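Local coordinates for protein tungsten formylmethanofuran dehydrogenase subunit E (Syntrophus aciditrophicus, PDB 3D00) that binds zinc through a treble-clef finger and resembles subunit E of formylmethanofuran dehydrogenase, a family implicated in microbial methanogenesis, its precise role remaining unsettled, at residues A[23-28]-A[130-135]; A[48-53]-A[66-71]; A[58-63]-A[83-88]; A[98-103]-A[143-148]. All blocks are in the same frame, centred on the assembly; numbering follows the deposited sequence. Where two conformers were deposited one is given.

Interaction 1: A[23-28]-A[130-135]; sequences HGYPAP and RLFKEI
Phe132 reaches from helix 129-138 to the loop 23-28, where Tyr25, Pro26 and Pro28 meet its ring. Tyr25 OH comes to the rim of this ring, close to its plane, 3.4 Å from Phe132 CZ. The carbonyl of Pro26 approaches the same ring obliquely, with Pro26 O 3.1 Å from Phe132 CE1. Pro28 CD touches CE1 as well. The Phe132 CG lies anti to its carbonyl carbon (chi1 -74°), which starts the side chain on its way to the loop.

Pro28 also serves the two aliphatic residues of the helix. Its CG packs on Leu131 CD2 at 3.7 Å, the two side chains crossing at about a right angle. Its CB meets Ile135 CD1 at 3.6 Å. No hydrogen bond joins the two segments, so the contact is held by packing.

Pro26 is the centre of an inverse gamma turn, and Ala27 is the N-cap of helix 28-42. The loop thus turns the chain from helix 12-23 into helix 28-42. Trp116 of helix 111-117 packs on Pro28 and Leu131, while Leu31 of helix 28-42 touches Phe132 and Ile135. The contact therefore joins the loop between two N-terminal helices to helix 129-138.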
loop_
_atom_site.group_PDB
_atom_site.type_symbol
_atom_site.label_atom_id
_atom_site.label_comp_id
_atom_site.label_asym_id
_atom_site.label_seq_id
_atom_site.Cartn_x
_atom_site.Cartn_y
_atom_site.Cartn_z
ATOM N N HIS A 23 -2.756 -11.380 -0.532
ATOM C CA HIS A 23 -1.619 -11.228 0.373
ATOM C C HIS A 23 -0.617 -12.378 0.196
ATOM O O HIS A 23 0.555 -12.231 0.516
ATOM C CB HIS A 23 -2.194 -11.174 1.815
ATOM C CG HIS A 23 -1.178 -10.943 2.899
ATOM N ND1 HIS A 23 -0.727 -9.692 3.229
ATOM C CD2 HIS A 23 -0.532 -11.807 3.725
ATOM C CE1 HIS A 23 0.159 -9.786 4.202
ATOM N NE2 HIS A 23 0.290 -11.054 4.528
ATOM N N GLY A 24 -1.069 -13.535 -0.292
ATOM C CA GLY A 24 -0.182 -14.696 -0.464
ATOM C C GLY A 24 -0.231 -15.829 0.571
ATOM O O GLY A 24 0.238 -16.935 0.292
ATOM N N TYR A 25 -0.792 -15.553 1.749
ATOM C CA TYR A 25 -0.860 -16.484 2.894
ATOM C C TYR A 25 -2.013 -15.979 3.761
ATOM O O TYR A 25 -2.259 -14.761 3.830
ATOM C CB TYR A 25 0.484 -16.479 3.669
ATOM C CG TYR A 25 0.579 -17.384 4.911
ATOM C CD1 TYR A 25 0.642 -18.791 4.785
ATOM C CD2 TYR A 25 0.657 -16.843 6.214
ATOM C CE1 TYR A 25 0.719 -19.649 5.939
ATOM C CE2 TYR A 25 0.741 -17.696 7.372
ATOM C CZ TYR A 25 0.767 -19.086 7.219
ATOM O OH TYR A 25 0.864 -19.930 8.329
ATOM N N PRO A 26 -2.764 -16.887 4.417
ATOM C CA PRO A 26 -3.823 -16.358 5.292
ATOM C C PRO A 26 -3.224 -15.942 6.640
ATOM O O PRO A 26 -3.429 -16.629 7.656
ATOM C CB PRO A 26 -4.772 -17.531 5.429
ATOM C CG PRO A 26 -3.853 -18.750 5.348
ATOM C CD PRO A 26 -2.729 -18.364 4.417
ATOM N N ALA A 27 -2.456 -14.852 6.617
ATOM C CA ALA A 27 -1.668 -14.438 7.763
ATOM C C ALA A 27 -2.592 -14.057 8.894
ATOM O O ALA A 27 -3.608 -13.417 8.656
ATOM C CB ALA A 27 -0.773 -13.284 7.407
ATOM N N PRO A 28 -2.258 -14.457 10.140
ATOM C CA PRO A 28 -3.044 -14.043 11.308
ATOM C C PRO A 28 -3.398 -12.563 11.336
ATOM O O PRO A 28 -4.524 -12.233 11.625
ATOM C CB PRO A 28 -2.129 -14.391 12.488
ATOM C CG PRO A 28 -1.321 -15.526 12.006
ATOM C CD PRO A 28 -1.137 -15.335 10.525
ATOM N N ARG A 130 -3.853 -24.316 15.731
ATOM C CA ARG A 130 -4.531 -23.831 16.937
ATOM C C ARG A 130 -4.703 -22.303 16.878
ATOM O O ARG A 130 -5.796 -21.797 17.090
ATOM C CB ARG A 130 -3.777 -24.265 18.218
ATOM C CG ARG A 130 -3.840 -25.778 18.552
ATOM N N LEU A 131 -3.631 -21.582 16.550
ATOM C CA LEU A 131 -3.701 -20.126 16.294
ATOM C C LEU A 131 -4.833 -19.740 15.344
ATOM O O LEU A 131 -5.593 -18.819 15.638
ATOM C CB LEU A 131 -2.357 -19.580 15.765
ATOM C CG LEU A 131 -2.286 -18.095 15.365
ATOM C CD1 LEU A 131 -2.733 -17.149 16.526
ATOM C CD2 LEU A 131 -0.875 -17.791 14.886
ATOM N N PHE A 132 -4.963 -20.458 14.233
ATOM C CA PHE A 132 -5.925 -20.080 13.199
ATOM C C PHE A 132 -7.354 -20.303 13.691
ATOM O O PHE A 132 -8.226 -19.499 13.430
ATOM C CB PHE A 132 -5.658 -20.837 11.885
ATOM C CG PHE A 132 -4.434 -20.331 11.118
ATOM C CD1 PHE A 132 -4.287 -18.978 10.817
ATOM C CD2 PHE A 132 -3.449 -21.206 10.683
ATOM C CE1 PHE A 132 -3.187 -18.501 10.120
ATOM C CE2 PHE A 132 -2.337 -20.725 9.986
ATOM C CZ PHE A 132 -2.214 -19.367 9.708
ATOM N N LYS A 133 -7.584 -21.405 14.393
ATOM C CA LYS A 133 -8.904 -21.692 14.984
ATOM C C LYS A 133 -9.263 -20.627 16.051
ATOM O O LYS A 133 -10.385 -20.152 16.117
ATOM C CB LYS A 133 -8.962 -23.136 15.528
ATOM N N GLU A 134 -8.293 -20.222 16.851
ATOM C CA GLU A 134 -8.521 -19.232 17.866
ATOM C C GLU A 134 -8.911 -17.867 17.314
ATOM O O GLU A 134 -9.828 -17.225 17.842
ATOM C CB GLU A 134 -7.275 -19.040 18.715
ATOM C CG GLU A 134 -7.076 -20.101 19.755
ATOM C CD GLU A 134 -6.100 -19.691 20.818
ATOM O OE1 GLU A 134 -5.739 -18.491 20.910
ATOM O OE2 GLU A 134 -5.701 -20.584 21.572
ATOM N N ILE A 135 -8.200 -17.403 16.292
ATOM C CA ILE A 135 -8.539 -16.128 15.666
ATOM C C ILE A 135 -10.010 -16.130 15.274
ATOM O O ILE A 135 -10.734 -15.196 15.544
ATOM C CB ILE A 135 -7.669 -15.846 14.422
ATOM C CG1 ILE A 135 -6.213 -15.587 14.822
ATOM C CG2 ILE A 135 -8.191 -14.642 13.627
ATOM C CD1 ILE A 135 -5.272 -15.653 13.621
#

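Interaction 2: A[48-53]-A[66-71]; sequences ILYDAI and LLTPCT
This contact lies inside the beta-alpha-beta unit formed by strand 50-54, helix 60-67 and strand 77-79. It packs the chain leaving the helix against the first strand. Tyr50 and Cys70 carry most of it, helped by Ala52 and Thr68, with Pro69 at the rim.

Tyr50 extends its ring to the end of helix 60-67. With CG between the backbone N and the carbonyl carbon (chi1 62°), the side chain starts off toward Thr68. Thr68 CB and CG2 lie at the edge of the ring, near its plane. Tyr50 OH is 3.3 Å from both Thr68 CB and Thr68 CG2. Pro69 CD lies obliquely to the ring, 3.7 Å from Tyr50 OH. Val41 of helix 28-42 also packs on Tyr50.

Thr68 is the first residue to leave helical geometry. Its OG1 accepts a hydrogen bond from Cys70 N at 3.2 Å, which makes an ST turn. The same OG1 is hydrogen-bonded to Val64 O, one turn back in the helix. The hydroxyl thus ties the helix end to the turn that presents Cys70 to the strand.

Cys70 SG makes a sulfur-aromatic contact with Tyr50, 4.9 Å from the ring centroid and 57° off the ring normal, so it stands obliquely to the ring. Ala52 CB packs on the sulfur at 4.0 Å. The sulfur also lies beside the strand backbone, with Cys70 SG 3.3 Å from Tyr50 O.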
loop_
_atom_site.group_PDB
_atom_site.type_symbol
_atom_site.label_atom_id
_atom_site.label_comp_id
_atom_site.label_asym_id
_atom_site.label_seq_id
_atom_site.Cartn_x
_atom_site.Cartn_y
_atom_site.Cartn_z
ATOM N N ILE A 48 -21.358 6.997 4.895
ATOM C CA ILE A 48 -20.366 8.093 4.764
ATOM C C ILE A 48 -19.130 7.661 4.015
ATOM O O ILE A 48 -18.827 6.460 3.945
ATOM C CB ILE A 48 -19.960 8.736 6.140
ATOM C CG1 ILE A 48 -18.980 7.854 6.924
ATOM C CG2 ILE A 48 -21.222 9.033 6.976
ATOM C CD1 ILE A 48 -17.996 8.650 7.769
ATOM N N LEU A 49 -18.420 8.664 3.504
ATOM C CA LEU A 49 -17.143 8.501 2.782
ATOM C C LEU A 49 -15.972 8.651 3.752
ATOM O O LEU A 49 -15.770 9.715 4.375
ATOM C CB LEU A 49 -16.997 9.534 1.633
ATOM N N TYR A 50 -15.185 7.585 3.864
ATOM C CA TYR A 50 -14.171 7.521 4.885
ATOM C C TYR A 50 -12.798 7.280 4.280
ATOM O O TYR A 50 -12.670 6.605 3.267
ATOM C CB TYR A 50 -14.557 6.448 5.929
ATOM C CG TYR A 50 -14.686 4.999 5.446
ATOM C CD1 TYR A 50 -13.573 4.215 5.290
ATOM C CD2 TYR A 50 -15.923 4.418 5.198
ATOM C CE1 TYR A 50 -13.656 2.922 4.867
ATOM C CE2 TYR A 50 -16.024 3.101 4.793
ATOM C CZ TYR A 50 -14.866 2.366 4.622
ATOM O OH TYR A 50 -14.879 1.048 4.226
ATOM N N ASP A 51 -11.782 7.856 4.906
ATOM C CA ASP A 51 -10.409 7.452 4.671
ATOM C C ASP A 51 -9.907 6.476 5.747
ATOM O O ASP A 51 -10.541 6.264 6.749
ATOM C CB ASP A 51 -9.496 8.694 4.547
ATOM C CG ASP A 51 -9.555 9.356 3.138
ATOM O OD1 ASP A 51 -10.404 8.979 2.305
ATOM O OD2 ASP A 51 -8.723 10.258 2.874
ATOM N N ALA A 52 -8.753 5.871 5.539
ATOM C CA ALA A 52 -8.231 4.899 6.517
ATOM C C ALA A 52 -6.791 5.228 6.915
ATOM O O ALA A 52 -6.066 5.785 6.136
ATOM C CB ALA A 52 -8.336 3.504 5.933
ATOM N N ILE A 53 -6.408 4.899 8.140
ATOM C CA ILE A 53 -5.020 4.973 8.604
ATOM C C ILE A 53 -4.648 3.665 9.270
ATOM O O ILE A 53 -5.378 3.208 10.158
ATOM C CB ILE A 53 -4.795 6.094 9.663
ATOM C CG1 ILE A 53 -4.719 7.466 9.030
ATOM C CG2 ILE A 53 -3.468 5.903 10.406
ATOM C CD1 ILE A 53 -5.417 8.433 9.846
ATOM N N LEU A 66 -8.274 -4.780 0.881
ATOM C CA LEU A 66 -9.201 -5.822 0.427
ATOM C C LEU A 66 -10.665 -5.557 0.727
ATOM O O LEU A 66 -11.534 -6.093 0.056
ATOM C CB LEU A 66 -8.875 -7.168 1.086
ATOM C CG LEU A 66 -7.926 -8.165 0.413
ATOM C CD1 LEU A 66 -7.412 -9.206 1.457
ATOM C CD2 LEU A 66 -8.641 -8.833 -0.739
ATOM N N LEU A 67 -10.950 -4.805 1.780
ATOM C CA LEU A 67 -12.312 -4.677 2.301
ATOM C C LEU A 67 -12.995 -3.318 2.105
ATOM O O LEU A 67 -14.223 -3.206 2.261
ATOM C CB LEU A 67 -12.287 -4.974 3.812
ATOM C CG LEU A 67 -12.007 -6.402 4.268
ATOM C CD1 LEU A 67 -11.825 -6.531 5.785
ATOM C CD2 LEU A 67 -13.145 -7.300 3.761
ATOM N N THR A 68 -12.192 -2.280 1.843
ATOM C CA THR A 68 -12.662 -0.906 1.803
ATOM C C THR A 68 -12.231 -0.324 0.462
ATOM O O THR A 68 -11.451 -0.945 -0.236
ATOM C CB THR A 68 -12.015 -0.045 2.914
ATOM O OG1 THR A 68 -10.650 0.149 2.598
ATOM C CG2 THR A 68 -12.080 -0.698 4.334
ATOM N N PRO A 69 -12.797 0.828 0.070
ATOM C CA PRO A 69 -12.318 1.506 -1.144
ATOM C C PRO A 69 -10.989 2.187 -1.015
ATOM O O PRO A 69 -10.461 2.662 -2.040
ATOM C CB PRO A 69 -13.441 2.536 -1.465
ATOM C CG PRO A 69 -14.499 2.342 -0.511
ATOM C CD PRO A 69 -13.995 1.498 0.634
ATOM N N CYS A 70 -10.443 2.242 0.215
ATOM C CA CYS A 70 -9.204 2.919 0.490
ATOM C C CYS A 70 -8.048 2.027 0.095
ATOM O O CYS A 70 -7.885 0.918 0.629
ATOM C CB CYS A 70 -9.101 3.286 1.981
ATOM S SG CYS A 70 -10.578 4.103 2.649
ATOM N N THR A 71 -7.200 2.534 -0.783
ATOM C CA THR A 71 -5.999 1.829 -1.174
ATOM C C THR A 71 -4.791 2.716 -0.987
ATOM O O THR A 71 -4.884 3.929 -0.904
ATOM C CB THR A 71 -6.060 1.281 -2.641
ATOM O OG1 THR A 71 -5.877 2.330 -3.584
ATOM C CG2 THR A 71 -7.370 0.606 -2.908
#

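Interaction 3: A[58-63]-A[83-88]; sequences TCLPDA and GLFAVS
The first turn of helix 60-67 packs here on strand 86-91 and the residues leading to it, in the alpha+beta core of the FmdE family. The helix lies against the sheet, and Leu60 is the residue that bridges the two. Its partners are the ring of Phe85 and the backbone that follows it.

Leu60 CD2 stands over one face of the Phe85 ring, above its centre. It is 3.9 Å from the ring centroid and only 6° off the ring normal, a CH-pi contact. The Phe85 CG lies anti to the backbone N (chi1 -154°), which starts the side chain toward Leu60. Met36 of helix 28-42 touches both Leu60 and Phe85, and Ile32 of that helix touches Phe85.

Phe85 is the centre of an inverse gamma turn, closed by a weak bond from Ala86 N to Leu84 O at 2.9 Å. Further along, Leu60 CG and Val87 CB approach more loosely, at 4.5 Å.

At the helix start, Cys59 is the N-cap. Within the first turn, Asp62 hydrogen-bonds to His23 in its own chain and to Thr71 and Gly73 of the second subunit, so this end of the helix is part of the dimer contact. Thr58 O approaches the Phe85 ring obliquely, 4.1 Å from Phe85 CE1. The same Leu60 methyl that covers the ring also meets the backbone, with Leu60 CD2 3.5 Å from Ala86 N.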
loop_
_atom_site.group_PDB
_atom_site.type_symbol
_atom_site.label_atom_id
_atom_site.label_comp_id
_atom_site.label_asym_id
_atom_site.label_seq_id
_atom_site.Cartn_x
_atom_site.Cartn_y
_atom_site.Cartn_z
ATOM N N THR A 58 2.669 -3.888 8.577
ATOM C CA THR A 58 2.562 -5.332 8.492
ATOM C C THR A 58 1.110 -5.786 8.458
ATOM O O THR A 58 0.388 -5.587 9.404
ATOM C CB THR A 58 3.281 -5.966 9.692
ATOM O OG1 THR A 58 4.547 -5.300 9.877
ATOM C CG2 THR A 58 3.487 -7.441 9.492
ATOM N N CYS A 59 0.694 -6.413 7.358
ATOM C CA CYS A 59 -0.578 -7.134 7.249
ATOM C C CYS A 59 -1.816 -6.267 7.209
ATOM O O CYS A 59 -2.667 -6.404 6.331
ATOM C CB CYS A 59 -0.745 -8.166 8.391
ATOM S SG CYS A 59 0.319 -9.579 8.233
ATOM N N LEU A 60 -1.939 -5.416 8.201
ATOM C CA LEU A 60 -3.130 -4.632 8.376
ATOM C C LEU A 60 -3.471 -3.804 7.151
ATOM O O LEU A 60 -4.648 -3.695 6.816
ATOM C CB LEU A 60 -3.002 -3.758 9.613
ATOM C CG LEU A 60 -4.212 -3.440 10.492
ATOM C CD1 LEU A 60 -5.258 -4.494 10.509
ATOM C CD2 LEU A 60 -3.741 -3.152 11.911
ATOM N N PRO A 61 -2.459 -3.200 6.453
ATOM C CA PRO A 61 -2.892 -2.528 5.218
ATOM C C PRO A 61 -3.692 -3.362 4.210
ATOM O O PRO A 61 -4.571 -2.815 3.562
ATOM C CB PRO A 61 -1.575 -2.088 4.606
ATOM C CG PRO A 61 -0.676 -1.854 5.764
ATOM C CD PRO A 61 -1.006 -2.973 6.696
ATOM N N ASP A 62 -3.367 -4.646 4.053
ATOM C CA ASP A 62 -4.074 -5.498 3.090
ATOM C C ASP A 62 -5.492 -5.808 3.477
ATOM O O ASP A 62 -6.314 -6.020 2.608
ATOM C CB ASP A 62 -3.292 -6.770 2.814
ATOM C CG ASP A 62 -2.033 -6.501 1.992
ATOM O OD1 ASP A 62 -1.822 -5.360 1.518
ATOM O OD2 ASP A 62 -1.259 -7.450 1.792
ATOM N N ALA A 63 -5.795 -5.822 4.785
ATOM C CA ALA A 63 -7.184 -5.976 5.269
ATOM C C ALA A 63 -8.021 -4.789 4.808
ATOM O O ALA A 63 -9.111 -4.950 4.251
ATOM C CB ALA A 63 -7.197 -6.063 6.800
ATOM N N GLY A 83 4.450 0.663 14.194
ATOM C CA GLY A 83 4.511 -0.647 14.845
ATOM C C GLY A 83 3.345 -0.992 15.750
ATOM O O GLY A 83 3.429 -1.933 16.526
ATOM N N LEU A 84 2.254 -0.239 15.622
ATOM C CA LEU A 84 1.067 -0.405 16.435
ATOM C C LEU A 84 0.002 -1.096 15.581
ATOM O O LEU A 84 -0.293 -0.682 14.485
ATOM C CB LEU A 84 0.553 0.936 16.947
ATOM C CG LEU A 84 1.499 1.661 17.893
ATOM C CD1 LEU A 84 0.971 3.049 18.199
ATOM C CD2 LEU A 84 1.728 0.865 19.195
ATOM N N PHE A 85 -0.531 -2.189 16.100
ATOM C CA PHE A 85 -1.544 -2.991 15.398
ATOM C C PHE A 85 -2.901 -2.320 15.620
ATOM O O PHE A 85 -3.686 -2.727 16.455
ATOM C CB PHE A 85 -1.535 -4.454 15.877
ATOM C CG PHE A 85 -2.037 -5.420 14.845
ATOM C CD1 PHE A 85 -1.266 -5.723 13.739
ATOM C CD2 PHE A 85 -3.269 -6.016 14.969
ATOM C CE1 PHE A 85 -1.727 -6.590 12.759
ATOM C CE2 PHE A 85 -3.744 -6.901 13.984
ATOM C CZ PHE A 85 -2.971 -7.178 12.893
ATOM N N ALA A 86 -3.132 -1.276 14.843
ATOM C CA ALA A 86 -4.323 -0.452 14.961
ATOM C C ALA A 86 -4.681 0.134 13.587
ATOM O O ALA A 86 -3.823 0.374 12.735
ATOM C CB ALA A 86 -4.069 0.653 15.953
ATOM N N VAL A 87 -5.975 0.308 13.359
ATOM C CA VAL A 87 -6.459 0.972 12.155
ATOM C C VAL A 87 -7.512 1.968 12.609
ATOM O O VAL A 87 -8.229 1.695 13.554
ATOM C CB VAL A 87 -7.115 -0.067 11.155
ATOM C CG1 VAL A 87 -8.167 -0.960 11.900
ATOM C CG2 VAL A 87 -7.774 0.655 9.938
ATOM N N SER A 88 -7.559 3.128 11.957
ATOM C CA SER A 88 -8.676 4.032 12.096
ATOM C C SER A 88 -9.304 4.261 10.738
ATOM O O SER A 88 -8.605 4.287 9.690
ATOM C CB SER A 88 -8.263 5.361 12.718
ATOM O OG SER A 88 -7.439 6.091 11.849
#

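Interaction 4: A[98-103]-A[143-148]; sequences VRVFLD and LELRNV
Arg99 and Arg146 lie side by side and point the same way, with guanidinium planes 12° apart. Arg99 NH1 and Arg146 NH2 are 3.1 Å apart. Both are donors, so no hydrogen bond forms, and the like charges probably repel. Glu171 of the second subunit offers a compensating charge: it makes a salt bridge with Arg99 NH1 and a long, weak ion pair with Arg146 NH2. Glu55 of the same chain makes a further salt bridge with Arg99 NH2. The Arg99 chain is extended from CG to NE, whereas the Arg146 chain is bent.

Phe101 and Glu144 also run side by side, on the face of the sheet that carries Arg99 and Arg146. Glu144 CB lies over one face of the Phe101 ring, offset toward the rim and 4.1 Å from the centroid, a CH-pi contact. Phe101 CE1 in turn lies over one face of the Arg146 guanidinium, also toward its rim, with the two planes 38° apart.

The other face carries Val98, Val100, Leu145 and Asn147. Leu145 CD2 fits between the valines, 3.7 Å from Val98 CB and 3.8 Å from Val100 CG2. Helix 28-42 packs on this side through Ala40 on Val100.

Four backbone hydrogen bonds hold the strands together. Arg99 N to Arg146 O is 2.8 Å, and Phe101 N to Glu144 O is 3.1 Å; each pair also bonds in the reverse direction. This is a regular antiparallel ladder, pairing strand 96-102 with 143-149, the outermost strand at this end of the chain's mixed five-stranded sheet.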
loop_
_atom_site.group_PDB
_atom_site.type_symbol
_atom_site.label_atom_id
_atom_site.label_comp_id
_atom_site.label_asym_id
_atom_site.label_seq_id
_atom_site.Cartn_x
_atom_site.Cartn_y
_atom_site.Cartn_z
ATOM N N VAL A 98 -13.045 6.360 14.050
ATOM C CA VAL A 98 -12.927 5.350 15.079
ATOM C C VAL A 98 -11.635 4.610 14.880
ATOM O O VAL A 98 -11.287 4.305 13.774
ATOM C CB VAL A 98 -14.133 4.354 15.078
ATOM C CG1 VAL A 98 -15.384 5.101 15.327
ATOM C CG2 VAL A 98 -14.264 3.630 13.771
ATOM N N ARG A 99 -10.943 4.353 15.987
ATOM C CA ARG A 99 -9.731 3.585 15.982
ATOM C C ARG A 99 -9.997 2.258 16.634
ATOM O O ARG A 99 -10.651 2.198 17.688
ATOM C CB ARG A 99 -8.675 4.296 16.783
ATOM C CG ARG A 99 -7.337 3.627 16.769
ATOM C CD ARG A 99 -6.421 4.518 17.608
ATOM N NE ARG A 99 -5.054 4.050 17.586
ATOM C CZ ARG A 99 -4.491 3.336 18.529
ATOM N NH1 ARG A 99 -5.178 3.016 19.598
ATOM N NH2 ARG A 99 -3.240 2.924 18.373
ATOM N N VAL A 100 -9.458 1.199 16.018
ATOM C CA VAL A 100 -9.611 -0.148 16.507
ATOM C C VAL A 100 -8.240 -0.744 16.681
ATOM O O VAL A 100 -7.378 -0.615 15.825
ATOM C CB VAL A 100 -10.441 -1.061 15.552
ATOM C CG1 VAL A 100 -10.637 -2.426 16.207
ATOM C CG2 VAL A 100 -11.762 -0.424 15.216
ATOM N N PHE A 101 -8.071 -1.416 17.805
ATOM C CA PHE A 101 -6.848 -2.040 18.146
ATOM C C PHE A 101 -7.092 -3.292 19.003
ATOM O O PHE A 101 -8.217 -3.562 19.446
ATOM C CB PHE A 101 -5.953 -1.013 18.868
ATOM C CG PHE A 101 -6.533 -0.434 20.149
ATOM C CD1 PHE A 101 -7.452 0.577 20.110
ATOM C CD2 PHE A 101 -6.112 -0.887 21.379
ATOM C CE1 PHE A 101 -7.945 1.129 21.282
ATOM C CE2 PHE A 101 -6.602 -0.343 22.567
ATOM C CZ PHE A 101 -7.517 0.666 22.508
ATOM N N LEU A 102 -6.026 -4.053 19.219
ATOM C CA LEU A 102 -6.091 -5.262 20.027
ATOM C C LEU A 102 -5.953 -4.944 21.524
ATOM O O LEU A 102 -5.127 -4.132 21.934
ATOM C CB LEU A 102 -5.033 -6.274 19.582
ATOM C CG LEU A 102 -5.457 -7.293 18.515
ATOM C CD1 LEU A 102 -6.127 -6.539 17.417
ATOM C CD2 LEU A 102 -4.260 -8.127 17.990
ATOM N N ASP A 103 -6.791 -5.605 22.308
ATOM C CA ASP A 103 -6.874 -5.435 23.750
ATOM C C ASP A 103 -6.351 -6.749 24.359
ATOM O O ASP A 103 -7.065 -7.751 24.416
ATOM C CB ASP A 103 -8.344 -5.175 24.117
ATOM C CG ASP A 103 -8.534 -4.522 25.487
ATOM O OD1 ASP A 103 -7.806 -3.568 25.828
ATOM O OD2 ASP A 103 -9.476 -4.950 26.209
ATOM N N LEU A 143 -10.787 -7.194 20.485
ATOM C CA LEU A 143 -10.648 -5.832 19.960
ATOM C C LEU A 143 -11.212 -4.745 20.894
ATOM O O LEU A 143 -12.124 -5.006 21.662
ATOM C CB LEU A 143 -11.325 -5.785 18.586
ATOM C CG LEU A 143 -10.794 -6.808 17.585
ATOM C CD1 LEU A 143 -11.533 -6.642 16.269
ATOM C CD2 LEU A 143 -9.319 -6.665 17.398
ATOM N N GLU A 144 -10.621 -3.555 20.865
ATOM C CA GLU A 144 -11.189 -2.377 21.521
ATOM C C GLU A 144 -11.314 -1.243 20.509
ATOM O O GLU A 144 -10.561 -1.153 19.567
ATOM C CB GLU A 144 -10.349 -1.911 22.723
ATOM C CG GLU A 144 -11.075 -0.949 23.716
ATOM C CD GLU A 144 -12.547 -1.355 24.059
ATOM O OE1 GLU A 144 -13.505 -0.996 23.301
ATOM O OE2 GLU A 144 -12.766 -2.045 25.086
ATOM N N LEU A 145 -12.250 -0.352 20.764
ATOM C CA LEU A 145 -12.632 0.714 19.843
ATOM C C LEU A 145 -12.520 2.025 20.598
ATOM O O LEU A 145 -12.828 2.084 21.789
ATOM C CB LEU A 145 -14.096 0.523 19.503
ATOM C CG LEU A 145 -14.745 0.254 18.171
ATOM C CD1 LEU A 145 -16.257 0.165 18.507
ATOM C CD2 LEU A 145 -14.472 1.349 17.208
ATOM N N ARG A 146 -12.132 3.091 19.927
ATOM C CA ARG A 146 -12.137 4.392 20.567
ATOM C C ARG A 146 -12.453 5.442 19.533
ATOM O O ARG A 146 -11.914 5.380 18.451
ATOM C CB ARG A 146 -10.761 4.666 21.161
ATOM C CG ARG A 146 -10.499 6.107 21.423
ATOM C CD ARG A 146 -9.458 6.291 22.482
ATOM N NE ARG A 146 -8.145 5.839 22.018
ATOM C CZ ARG A 146 -7.397 4.886 22.601
ATOM N NH1 ARG A 146 -7.792 4.228 23.698
ATOM N NH2 ARG A 146 -6.215 4.602 22.063
ATOM N N ASN A 147 -13.330 6.385 19.853
ATOM C CA ASN A 147 -13.533 7.548 18.997
ATOM C C ASN A 147 -12.283 8.427 18.916
ATOM O O ASN A 147 -11.628 8.709 19.940
ATOM C CB ASN A 147 -14.725 8.378 19.495
ATOM C CG ASN A 147 -16.009 7.593 19.461
ATOM O OD1 ASN A 147 -16.164 6.696 18.606
ATOM N ND2 ASN A 147 -16.930 7.898 20.390
ATOM N N VAL A 148 -11.956 8.866 17.696
ATOM C CA VAL A 148 -10.810 9.735 17.471
ATOM C C VAL A 148 -11.164 10.882 16.519
ATOM O O VAL A 148 -12.108 10.793 15.751
ATOM C CB VAL A 148 -9.574 8.934 16.928
ATOM C CG1 VAL A 148 -9.114 7.889 17.937
ATOM C CG2 VAL A 148 -9.838 8.306 15.529
#

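Interactions 2, 3 and 4 all reach the same mixed sheet. Interactions 2 and 3 share helix 60-67 and meet where Ile53 N probably bonds to Ser88 O at 2.8 Å. Interactions 3 and 4 meet through neighbouring strands, with Val87 O 2.8 Å from Val100 N. The centre of interaction 1 is about 21 Å from that of interaction 4 and about 23 Å from that of interaction 2. It touches interaction 3 through His23 ND1 and Asp62 OD2, 2.7 Å apart, and its chain loop encloses interactions 2 and 3. Residues of all four interactions reach the second subunit. All lie away from the zinc site of Cys166, Cys169, Cys181 and Cys184.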